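Local coordinates for amine oxidase domain-containing protein (Pyrococcus furiosus, PDB 3NRN), which is of unknown function but binds AMP in its nucleotide pocket and is probably an oxidoreductase related to the flavin-containing amine oxidases, at residues A[126-129]-A[130-134]; A[241-244]-A[245-249]; A[328-331]-A[332-336]. One frame throughout, in Å; residues are numbered along the deposited sequence.

Contact 1: A[126-129]-A[130-134]; sequences EEIP and ADEWI
Ile128 reaches over the first turn of the helix and sets its CD1 against Trp133 CB, 3.6 Å away, the two side chains crossing at about a right angle. Glu132 closes in on the same isoleucine from another direction: its OE1 lies 3.3 Å from Ile128 CB, while the stem of the glutamate runs alongside the ring of Pro129, with OE1 3.7 Å from Pro129 CD. Between them the backbone is tied by Trp133 N, which donates to Pro129 O at 3.1 Å with an N-H...O angle of 159°; Glu132 N adds a weak, more bent bond to that oxygen. With Pro129 as N-cap, the pair Ile128 and Trp133 stands at N' and N4, the positions of a hydrophobic staple. Proline has neither an N-H to offer Glu132 at N3 nor a side-chain acceptor for its N-H, so no capping box forms, and the carboxylate rests against carbon instead. Ile128 makes the staple with CG1 set between its backbone N and carbonyl carbon (chi1 61°) and CD1 extended beyond it. Were Ile128 an alanine, the loss of CD1 would probably open a gap beside Trp133 CB, and Glu132 OE1 would keep CB but lose the CG2 methyl. From its CB the indole turns away from residues 126-129, meeting Ala130 O with its edge, in plane, and packing on Leu114, Pro124, Ala165 and Leu168. Backbone hydrogen bonds of Ile128 with Ala165 and of Ala130 with Leu163 anchor the helix start beside helix 165-178.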
ATOM      1  N   GLU A 126       4.319   4.471  26.068  1.00 66.02           N
ATOM      2  CA  GLU A 126       2.990   3.970  26.395  1.00 68.28           C
ATOM      3  C   GLU A 126       2.593   2.814  25.479  1.00 65.88           C
ATOM      4  O   GLU A 126       2.925   2.804  24.291  1.00 60.79           O
ATOM      5  CB  GLU A 126       1.955   5.092  26.237  1.00 74.28           C
ATOM      6  CG  GLU A 126       2.186   6.332  27.094  1.00 78.42           C
ATOM      7  CD  GLU A 126       1.532   6.232  28.460  1.00 82.78           C
ATOM      8  OE1 GLU A 126       0.312   5.967  28.515  1.00 85.70           O
ATOM      9  OE2 GLU A 126       2.230   6.424  29.477  1.00 84.71           O
ATOM     10  N   GLU A 127       1.886   1.840  26.043  1.00 62.42           N
ATOM     11  CA  GLU A 127       1.400   0.701  25.275  1.00 62.16           C
ATOM     12  C   GLU A 127      -0.115   0.677  25.430  1.00 55.83           C
ATOM     13  O   GLU A 127      -0.683  -0.217  26.055  1.00 57.85           O
ATOM     14  CB  GLU A 127       2.010  -0.620  25.768  1.00 63.90           C
ATOM     15  CG  GLU A 127       1.858  -0.902  27.254  1.00 76.52           C
ATOM     16  CD  GLU A 127       3.039  -0.405  28.067  1.00 85.04           C
ATOM     17  OE1 GLU A 127       3.262   0.825  28.117  1.00 85.52           O
ATOM     18  OE2 GLU A 127       3.749  -1.252  28.654  1.00 88.53           O
ATOM     19  N   ILE A 128      -0.757   1.689  24.857  1.00 49.70           N
ATOM     20  CA  ILE A 128      -2.204   1.828  24.918  1.00 43.53           C
ATOM     21  C   ILE A 128      -2.755   2.129  23.523  1.00 47.92           C
ATOM     22  O   ILE A 128      -2.009   2.514  22.623  1.00 48.52           O
ATOM     23  CB  ILE A 128      -2.590   2.978  25.862  1.00 46.23           C
ATOM     24  CG1 ILE A 128      -2.014   4.292  25.331  1.00 38.43           C
ATOM     25  CG2 ILE A 128      -2.065   2.697  27.265  1.00 43.04           C
ATOM     26  CD1 ILE A 128      -2.273   5.484  26.224  1.00 54.45           C
ATOM     27  N   PRO A 129      -4.074   1.958  23.328  1.00 48.33           N
ATOM     28  CA  PRO A 129      -4.683   2.227  22.023  1.00 39.90           C
ATOM     29  C   PRO A 129      -4.376   3.646  21.579  1.00 40.58           C
ATOM     30  O   PRO A 129      -4.187   4.530  22.411  1.00 34.72           O
ATOM     31  CB  PRO A 129      -6.172   2.019  22.288  1.00 42.56           C
ATOM     32  CG  PRO A 129      -6.177   0.979  23.357  1.00 47.99           C
ATOM     33  CD  PRO A 129      -5.084   1.466  24.280  1.00 46.78           C
ATOM     34  N   ALA A 130      -4.344   3.862  20.268  1.00 38.32           N
ATOM     35  CA  ALA A 130      -4.057   5.179  19.716  1.00 34.28           C
ATOM     36  C   ALA A 130      -5.110   6.223  20.102  1.00 35.24           C
ATOM     37  O   ALA A 130      -4.774   7.371  20.383  1.00 34.52           O
ATOM     38  CB  ALA A 130      -3.935   5.088  18.194  1.00 27.17           C
ATOM     39  N   ASP A 131      -6.379   5.828  20.119  1.00 32.81           N
ATOM     40  CA  ASP A 131      -7.449   6.760  20.470  1.00 37.80           C
ATOM     41  C   ASP A 131      -7.339   7.182  21.931  1.00 37.74           C
ATOM     42  O   ASP A 131      -7.698   8.297  22.302  1.00 39.21           O
ATOM     43  CB  ASP A 131      -8.820   6.121  20.215  1.00 39.86           C
ATOM     44  CG  ASP A 131      -9.114   4.965  21.155  1.00 47.19           C
ATOM     45  OD1 ASP A 131      -8.267   4.058  21.277  1.00 46.18           O
ATOM     46  OD2 ASP A 131     -10.200   4.960  21.772  1.00 55.65           O
ATOM     47  N   GLU A 132      -6.823   6.281  22.756  1.00 45.76           N
ATOM     48  CA  GLU A 132      -6.665   6.547  24.175  1.00 42.05           C
ATOM     49  C   GLU A 132      -5.548   7.552  24.407  1.00 45.37           C
ATOM     50  O   GLU A 132      -5.702   8.497  25.185  1.00 42.09           O
ATOM     51  CB  GLU A 132      -6.345   5.247  24.906  1.00 45.53           C
ATOM     52  CG  GLU A 132      -6.656   5.274  26.386  1.00 56.76           C
ATOM     53  CD  GLU A 132      -6.620   3.890  27.001  1.00 61.19           C
ATOM     54  OE1 GLU A 132      -5.517   3.411  27.340  1.00 54.70           O
ATOM     55  OE2 GLU A 132      -7.702   3.277  27.130  1.00 64.47           O
ATOM     56  N   TRP A 133      -4.427   7.353  23.718  1.00 39.51           N
ATOM     57  CA  TRP A 133      -3.287   8.240  23.874  1.00 37.65           C
ATOM     58  C   TRP A 133      -3.548   9.633  23.303  1.00 40.80           C
ATOM     59  O   TRP A 133      -3.024  10.621  23.815  1.00 38.88           O
ATOM     60  CB  TRP A 133      -2.027   7.582  23.278  1.00 45.03           C
ATOM     61  CG  TRP A 133      -1.429   8.205  22.055  1.00 47.70           C
ATOM     62  CD1 TRP A 133      -1.977   8.271  20.805  1.00 58.44           C
ATOM     63  CD2 TRP A 133      -0.127   8.792  21.951  1.00 50.03           C
ATOM     64  NE1 TRP A 133      -1.094   8.857  19.928  1.00 48.63           N
ATOM     65  CE2 TRP A 133       0.048   9.187  20.605  1.00 47.51           C
ATOM     66  CE3 TRP A 133       0.910   9.019  22.864  1.00 41.91           C
ATOM     67  CZ2 TRP A 133       1.218   9.802  20.151  1.00 50.19           C
ATOM     68  CZ3 TRP A 133       2.072   9.629  22.412  1.00 58.83           C
ATOM     69  CH2 TRP A 133       2.217  10.011  21.066  1.00 49.11           C
ATOM     70  N   ILE A 134      -4.376   9.722  22.265  1.00 37.04           N
ATOM     71  CA  ILE A 134      -4.700  11.021  21.687  1.00 36.95           C
ATOM     72  C   ILE A 134      -5.558  11.810  22.687  1.00 39.18           C
ATOM     73  O   ILE A 134      -5.338  12.999  22.902  1.00 42.65           O
ATOM     74  CB  ILE A 134      -5.465  10.869  20.339  1.00 32.62           C
ATOM     75  CG1 ILE A 134      -4.523  10.312  19.263  1.00 36.12           C
ATOM     76  CG2 ILE A 134      -6.033  12.220  19.890  1.00 36.61           C
ATOM     77  CD1 ILE A 134      -3.310  11.186  18.979  1.00 25.24           C
TER

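Contact 2: A[241-244]-A[245-249]; sequences VRET and VKLIG
Val245 packs its CG2 against Val241 O at 3.2 Å, and its backbone N bonds to the same oxygen at 3.0 Å. One residue on, Lys246 N bonds to Arg242 O, whose own guanidinium NH2 is engaged by Val261 O. The extended Lys246 chain runs beside Glu243, which is bent at chi2 (58°) and brings OE2 to 3.5 Å from Lys246 CD; with OE2 and Lys246 NZ 4.2 Å apart, the opposite charges are likely to attract only weakly, too far apart for a salt bridge. Leu247 N takes Glu243 O at 2.9 Å, in the carbonyl plane, and Leu247 CG sits 3.4 Å from that oxygen. Ile248 lies side by side with Thr244, its CD1 3.9 Å from Thr244 CG2. Thr244 turns its OG1 elsewhere, to Ser237 OG and Gly240 O. At Gly249 the chain leaves the helix with positive phi (119°), although its N still bonds to Val245 O. This helix, 241-248, follows strand 234-237 of the parallel, Rossmann-type sheet, and the Leu247 side chain comes within about 4 Å, nearest atoms, of the bound AMP and of the Val212 side chain: a strand-turn-helix unit at the edge of the nucleotide pocket.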
ATOM      1  N   VAL A 241       2.517 -14.185   4.014  1.00 21.80           N
ATOM      2  CA  VAL A 241       3.001 -15.128   5.018  1.00 24.94           C
ATOM      3  C   VAL A 241       2.316 -16.486   5.056  1.00 21.51           C
ATOM      4  O   VAL A 241       2.985 -17.523   5.061  1.00 23.84           O
ATOM      5  CB  VAL A 241       2.929 -14.511   6.436  1.00 27.18           C
ATOM      6  CG1 VAL A 241       3.312 -15.550   7.471  1.00 27.81           C
ATOM      7  CG2 VAL A 241       3.868 -13.322   6.528  1.00 32.44           C
ATOM      8  N   ARG A 242       0.988 -16.479   5.077  1.00 18.78           N
ATOM      9  CA  ARG A 242       0.222 -17.717   5.134  1.00 18.36           C
ATOM     10  C   ARG A 242       0.467 -18.644   3.952  1.00 24.14           C
ATOM     11  O   ARG A 242       0.709 -19.832   4.134  1.00 19.74           O
ATOM     12  CB  ARG A 242      -1.271 -17.402   5.249  1.00 25.38           C
ATOM     13  CG  ARG A 242      -2.154 -18.637   5.325  1.00 40.94           C
ATOM     14  CD  ARG A 242      -3.552 -18.303   5.827  1.00 44.81           C
ATOM     15  NE  ARG A 242      -3.522 -17.647   7.131  1.00 45.99           N
ATOM     16  CZ  ARG A 242      -4.593 -17.432   7.890  1.00 48.39           C
ATOM     17  NH1 ARG A 242      -5.791 -17.823   7.479  1.00 54.80           N
ATOM     18  NH2 ARG A 242      -4.468 -16.826   9.062  1.00 52.75           N
ATOM     19  N   GLU A 243       0.403 -18.110   2.737  1.00 20.90           N
ATOM     20  CA  GLU A 243       0.628 -18.938   1.555  1.00 22.12           C
ATOM     21  C   GLU A 243       2.079 -19.426   1.483  1.00 18.39           C
ATOM     22  O   GLU A 243       2.343 -20.565   1.107  1.00 18.74           O
ATOM     23  CB  GLU A 243       0.282 -18.150   0.291  1.00 26.78           C
ATOM     24  CG  GLU A 243       0.286 -18.982  -0.982  1.00 42.18           C
ATOM     25  CD  GLU A 243      -0.678 -20.157  -0.924  1.00 51.11           C
ATOM     26  OE1 GLU A 243      -1.811 -19.980  -0.424  1.00 43.05           O
ATOM     27  OE2 GLU A 243      -0.303 -21.254  -1.388  1.00 46.90           O
ATOM     28  N   THR A 244       3.019 -18.561   1.853  1.00 17.08           N
ATOM     29  CA  THR A 244       4.429 -18.928   1.815  1.00 18.43           C
ATOM     30  C   THR A 244       4.723 -20.071   2.792  1.00 16.56           C
ATOM     31  O   THR A 244       5.521 -20.953   2.495  1.00 18.78           O
ATOM     32  CB  THR A 244       5.316 -17.714   2.124  1.00 19.08           C
ATOM     33  OG1 THR A 244       5.033 -16.672   1.181  1.00 18.60           O
ATOM     34  CG2 THR A 244       6.778 -18.079   2.015  1.00 16.37           C
ATOM     35  N   VAL A 245       4.071 -20.052   3.952  1.00 17.34           N
ATOM     36  CA  VAL A 245       4.237 -21.113   4.941  1.00 18.98           C
ATOM     37  C   VAL A 245       3.736 -22.418   4.303  1.00 20.08           C
ATOM     38  O   VAL A 245       4.370 -23.470   4.417  1.00 19.32           O
ATOM     39  CB  VAL A 245       3.420 -20.805   6.232  1.00 24.33           C
ATOM     40  CG1 VAL A 245       3.256 -22.066   7.073  1.00 20.68           C
ATOM     41  CG2 VAL A 245       4.127 -19.732   7.047  1.00 22.65           C
ATOM     42  N   LYS A 246       2.607 -22.335   3.605  1.00 21.96           N
ATOM     43  CA  LYS A 246       2.037 -23.502   2.933  1.00 23.58           C
ATOM     44  C   LYS A 246       2.941 -24.047   1.819  1.00 27.74           C
ATOM     45  O   LYS A 246       3.055 -25.261   1.637  1.00 19.78           O
ATOM     46  CB  LYS A 246       0.664 -23.155   2.348  1.00 30.80           C
ATOM     47  CG  LYS A 246       0.062 -24.272   1.510  1.00 46.70           C
ATOM     48  CD  LYS A 246      -1.178 -23.817   0.757  1.00 48.82           C
ATOM     49  CE  LYS A 246      -1.740 -24.943  -0.102  1.00 52.88           C
ATOM     50  NZ  LYS A 246      -2.937 -24.517  -0.880  1.00 51.24           N
ATOM     51  N   LEU A 247       3.586 -23.157   1.070  1.00 17.91           N
ATOM     52  CA  LEU A 247       4.458 -23.593  -0.021  1.00 16.22           C
ATOM     53  C   LEU A 247       5.726 -24.243   0.493  1.00 20.73           C
ATOM     54  O   LEU A 247       6.278 -25.154  -0.128  1.00 22.66           O
ATOM     55  CB  LEU A 247       4.826 -22.407  -0.921  1.00 21.32           C
ATOM     56  CG  LEU A 247       3.682 -21.817  -1.757  1.00 22.74           C
ATOM     57  CD1 LEU A 247       4.184 -20.611  -2.534  1.00 20.11           C
ATOM     58  CD2 LEU A 247       3.137 -22.876  -2.719  1.00 19.20           C
ATOM     59  N   ILE A 248       6.187 -23.767   1.640  1.00 21.29           N
ATOM     60  CA  ILE A 248       7.394 -24.292   2.249  1.00 23.19           C
ATOM     61  C   ILE A 248       7.099 -25.556   3.039  1.00 22.13           C
ATOM     62  O   ILE A 248       7.839 -26.535   2.954  1.00 22.38           O
ATOM     63  CB  ILE A 248       8.021 -23.247   3.193  1.00 19.02           C
ATOM     64  CG1 ILE A 248       8.673 -22.133   2.366  1.00 19.26           C
ATOM     65  CG2 ILE A 248       9.011 -23.923   4.124  1.00 17.51           C
ATOM     66  CD1 ILE A 248       9.136 -20.950   3.182  1.00 19.43           C
ATOM     67  N   GLY A 249       6.012 -25.520   3.805  1.00 21.66           N
ATOM     68  CA  GLY A 249       5.640 -26.656   4.633  1.00 20.70           C
ATOM     69  C   GLY A 249       5.636 -26.235   6.090  1.00 20.79           C
ATOM     70  O   GLY A 249       6.630 -25.713   6.611  1.00 15.73           O
TER

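Contact 3: A[328-331]-A[332-336]; sequences KAIE and KGWEE
Successive turns of the amphipathic helix 326-340 bring Ile330 together with Trp334, an i to i+4 pair on the face turned to the mixed sheet. The two side chains lie side by side and point the same way. Ile330 CG2, anti to the backbone N, is the branch that touches, 3.3 Å from Trp334 NE1 and 3.5 Å from Trp334 CD1. Trp334 has its CG anti to the carbonyl carbon (chi1 -66°), which leans the five-membered ring back along the helix, so that CD1 also comes within 3.2 Å of Ile330 O. That oxygen is gripped by Trp334 N at 3.0 Å with a nearly straight N-H...O angle of 161°. Bonds of the same spacing join Lys332 N to Lys328 O and Gly333 N to Ala329 O, the latter at 2.7 Å. On another side of the helix, Lys332, bent at chi2, sends its NZ to Glu335 OE2 at 2.8 Å, a salt bridge that meets the carboxylate on its syn side, one turn along. Glu336 accepts backbone N-H groups of Met293 and Ile294. Helix 326-340 links strands 312-320 and 345-351, which run parallel on either side of 269-277, as a beta-alpha-beta crossover; Ile330 and Trp334 both pack on the latter two strands, the indole meeting Phe272 edge-to-face.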
ATOM      1  N   LYS A 328     -24.676  -3.893   2.215  1.00 27.57           N
ATOM      2  CA  LYS A 328     -25.114  -2.684   2.896  1.00 33.10           C
ATOM      3  C   LYS A 328     -24.049  -1.602   2.819  1.00 32.12           C
ATOM      4  O   LYS A 328     -24.356  -0.432   2.598  1.00 38.19           O
ATOM      5  CB  LYS A 328     -25.437  -2.995   4.358  1.00 30.72           C
ATOM      6  CG  LYS A 328     -26.621  -3.936   4.527  1.00 38.71           C
ATOM      7  CD  LYS A 328     -26.906  -4.203   5.995  1.00 33.68           C
ATOM      8  CE  LYS A 328     -28.081  -5.149   6.171  1.00 40.41           C
ATOM      9  NZ  LYS A 328     -28.390  -5.364   7.609  1.00 42.40           N
ATOM     10  N   ALA A 329     -22.794  -2.004   2.997  1.00 29.75           N
ATOM     11  CA  ALA A 329     -21.668  -1.080   2.951  1.00 21.27           C
ATOM     12  C   ALA A 329     -21.548  -0.422   1.582  1.00 24.15           C
ATOM     13  O   ALA A 329     -21.366   0.796   1.485  1.00 23.35           O
ATOM     14  CB  ALA A 329     -20.377  -1.820   3.293  1.00 31.06           C
ATOM     15  N   ILE A 330     -21.630  -1.224   0.523  1.00 27.15           N
ATOM     16  CA  ILE A 330     -21.533  -0.681  -0.825  1.00 31.21           C
ATOM     17  C   ILE A 330     -22.654   0.328  -1.046  1.00 38.12           C
ATOM     18  O   ILE A 330     -22.422   1.415  -1.572  1.00 34.80           O
ATOM     19  CB  ILE A 330     -21.624  -1.787  -1.896  1.00 28.23           C
ATOM     20  CG1 ILE A 330     -20.349  -2.644  -1.865  1.00 28.64           C
ATOM     21  CG2 ILE A 330     -21.808  -1.163  -3.276  1.00 30.68           C
ATOM     22  CD1 ILE A 330     -20.337  -3.791  -2.873  1.00 28.71           C
ATOM     23  N   GLU A 331     -23.864  -0.042  -0.632  1.00 38.57           N
ATOM     24  CA  GLU A 331     -25.034   0.822  -0.755  1.00 39.35           C
ATOM     25  C   GLU A 331     -24.843   2.129   0.012  1.00 32.35           C
ATOM     26  O   GLU A 331     -25.190   3.201  -0.477  1.00 31.19           O
ATOM     27  CB  GLU A 331     -26.281   0.110  -0.218  1.00 42.99           C
ATOM     28  CG  GLU A 331     -26.993  -0.776  -1.220  1.00 54.00           C
ATOM     29  CD  GLU A 331     -28.175  -1.504  -0.605  1.00 58.50           C
ATOM     30  OE1 GLU A 331     -28.964  -0.851   0.110  1.00 63.31           O
ATOM     31  OE2 GLU A 331     -28.320  -2.725  -0.841  1.00 60.51           O
ATOM     32  N   LYS A 332     -24.308   2.031   1.224  1.00 30.77           N
ATOM     33  CA  LYS A 332     -24.077   3.212   2.043  1.00 27.38           C
ATOM     34  C   LYS A 332     -22.967   4.030   1.404  1.00 34.97           C
ATOM     35  O   LYS A 332     -22.947   5.257   1.516  1.00 31.29           O
ATOM     36  CB  LYS A 332     -23.669   2.807   3.463  1.00 38.06           C
ATOM     37  CG  LYS A 332     -23.593   3.960   4.454  1.00 38.36           C
ATOM     38  CD  LYS A 332     -24.958   4.604   4.652  1.00 56.11           C
ATOM     39  CE  LYS A 332     -24.907   5.726   5.679  1.00 59.08           C
ATOM     40  NZ  LYS A 332     -26.238   6.382   5.852  1.00 64.82           N
ATOM     41  N   GLY A 333     -22.050   3.338   0.726  1.00 29.68           N
ATOM     42  CA  GLY A 333     -20.942   4.011   0.077  1.00 25.06           C
ATOM     43  C   GLY A 333     -21.407   4.890  -1.066  1.00 32.61           C
ATOM     44  O   GLY A 333     -21.022   6.053  -1.158  1.00 30.62           O
ATOM     45  N   TRP A 334     -22.235   4.336  -1.945  1.00 27.95           N
ATOM     46  CA  TRP A 334     -22.744   5.105  -3.075  1.00 37.94           C
ATOM     47  C   TRP A 334     -23.675   6.224  -2.584  1.00 37.90           C
ATOM     48  O   TRP A 334     -23.774   7.283  -3.205  1.00 42.06           O
ATOM     49  CB  TRP A 334     -23.486   4.185  -4.050  1.00 30.03           C
ATOM     50  CG  TRP A 334     -22.611   3.171  -4.750  1.00 33.46           C
ATOM     51  CD1 TRP A 334     -22.791   1.819  -4.770  1.00 29.13           C
ATOM     52  CD2 TRP A 334     -21.477   3.435  -5.599  1.00 23.89           C
ATOM     53  NE1 TRP A 334     -21.852   1.225  -5.577  1.00 30.45           N
ATOM     54  CE2 TRP A 334     -21.033   2.193  -6.099  1.00 30.72           C
ATOM     55  CE3 TRP A 334     -20.800   4.601  -5.983  1.00 26.29           C
ATOM     56  CZ2 TRP A 334     -19.937   2.078  -6.969  1.00 27.96           C
ATOM     57  CZ3 TRP A 334     -19.710   4.490  -6.850  1.00 23.30           C
ATOM     58  CH2 TRP A 334     -19.291   3.233  -7.333  1.00 23.58           C
ATOM     59  N   GLU A 335     -24.354   5.982  -1.468  1.00 38.98           N
ATOM     60  CA  GLU A 335     -25.257   6.975  -0.895  1.00 42.78           C
ATOM     61  C   GLU A 335     -24.484   8.229  -0.475  1.00 44.89           C
ATOM     62  O   GLU A 335     -24.885   9.350  -0.788  1.00 35.34           O
ATOM     63  CB  GLU A 335     -25.979   6.398   0.327  1.00 41.90           C
ATOM     64  CG  GLU A 335     -26.792   7.430   1.101  1.00 51.79           C
ATOM     65  CD  GLU A 335     -27.000   7.049   2.558  1.00 61.24           C
ATOM     66  OE1 GLU A 335     -27.746   6.084   2.831  1.00 66.06           O
ATOM     67  OE2 GLU A 335     -26.405   7.717   3.432  1.00 65.48           O
ATOM     68  N   GLU A 336     -23.380   8.035   0.242  1.00 41.79           N
ATOM     69  CA  GLU A 336     -22.570   9.160   0.703  1.00 33.21           C
ATOM     70  C   GLU A 336     -21.952   9.901  -0.476  1.00 36.77           C
ATOM     71  O   GLU A 336     -21.830  11.126  -0.451  1.00 36.40           O
ATOM     72  CB  GLU A 336     -21.469   8.671   1.649  1.00 32.79           C
ATOM     73  CG  GLU A 336     -21.993   7.919   2.865  1.00 30.41           C
ATOM     74  CD  GLU A 336     -20.888   7.395   3.759  1.00 28.81           C
ATOM     75  OE1 GLU A 336     -19.893   6.862   3.225  1.00 32.13           O
ATOM     76  OE2 GLU A 336     -21.015   7.503   4.995  1.00 45.36           O
TER

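In the fold
The three contacts come one after another along the chain and lie well apart: the centres of contact 1 and contact 2 are about 34 Å apart, those of contact 1 and contact 3 about 30 Å, and those of contact 2 and contact 3 about 36 Å, and none touches another. Each is local to a single helix: contact 1 at the start of 130-137, contact 2 along 241-248 to its end, contact 3 within 326-340. Contact 2 sits beside the parallel sheet that carries the nucleotide site, contact 3 on the mixed sheet, and contact 1 near helices 142-156 and 165-178. They thus sample separate parts of what is probably a flavin amine oxidase fold, with only contact 2 close to the bound AMP.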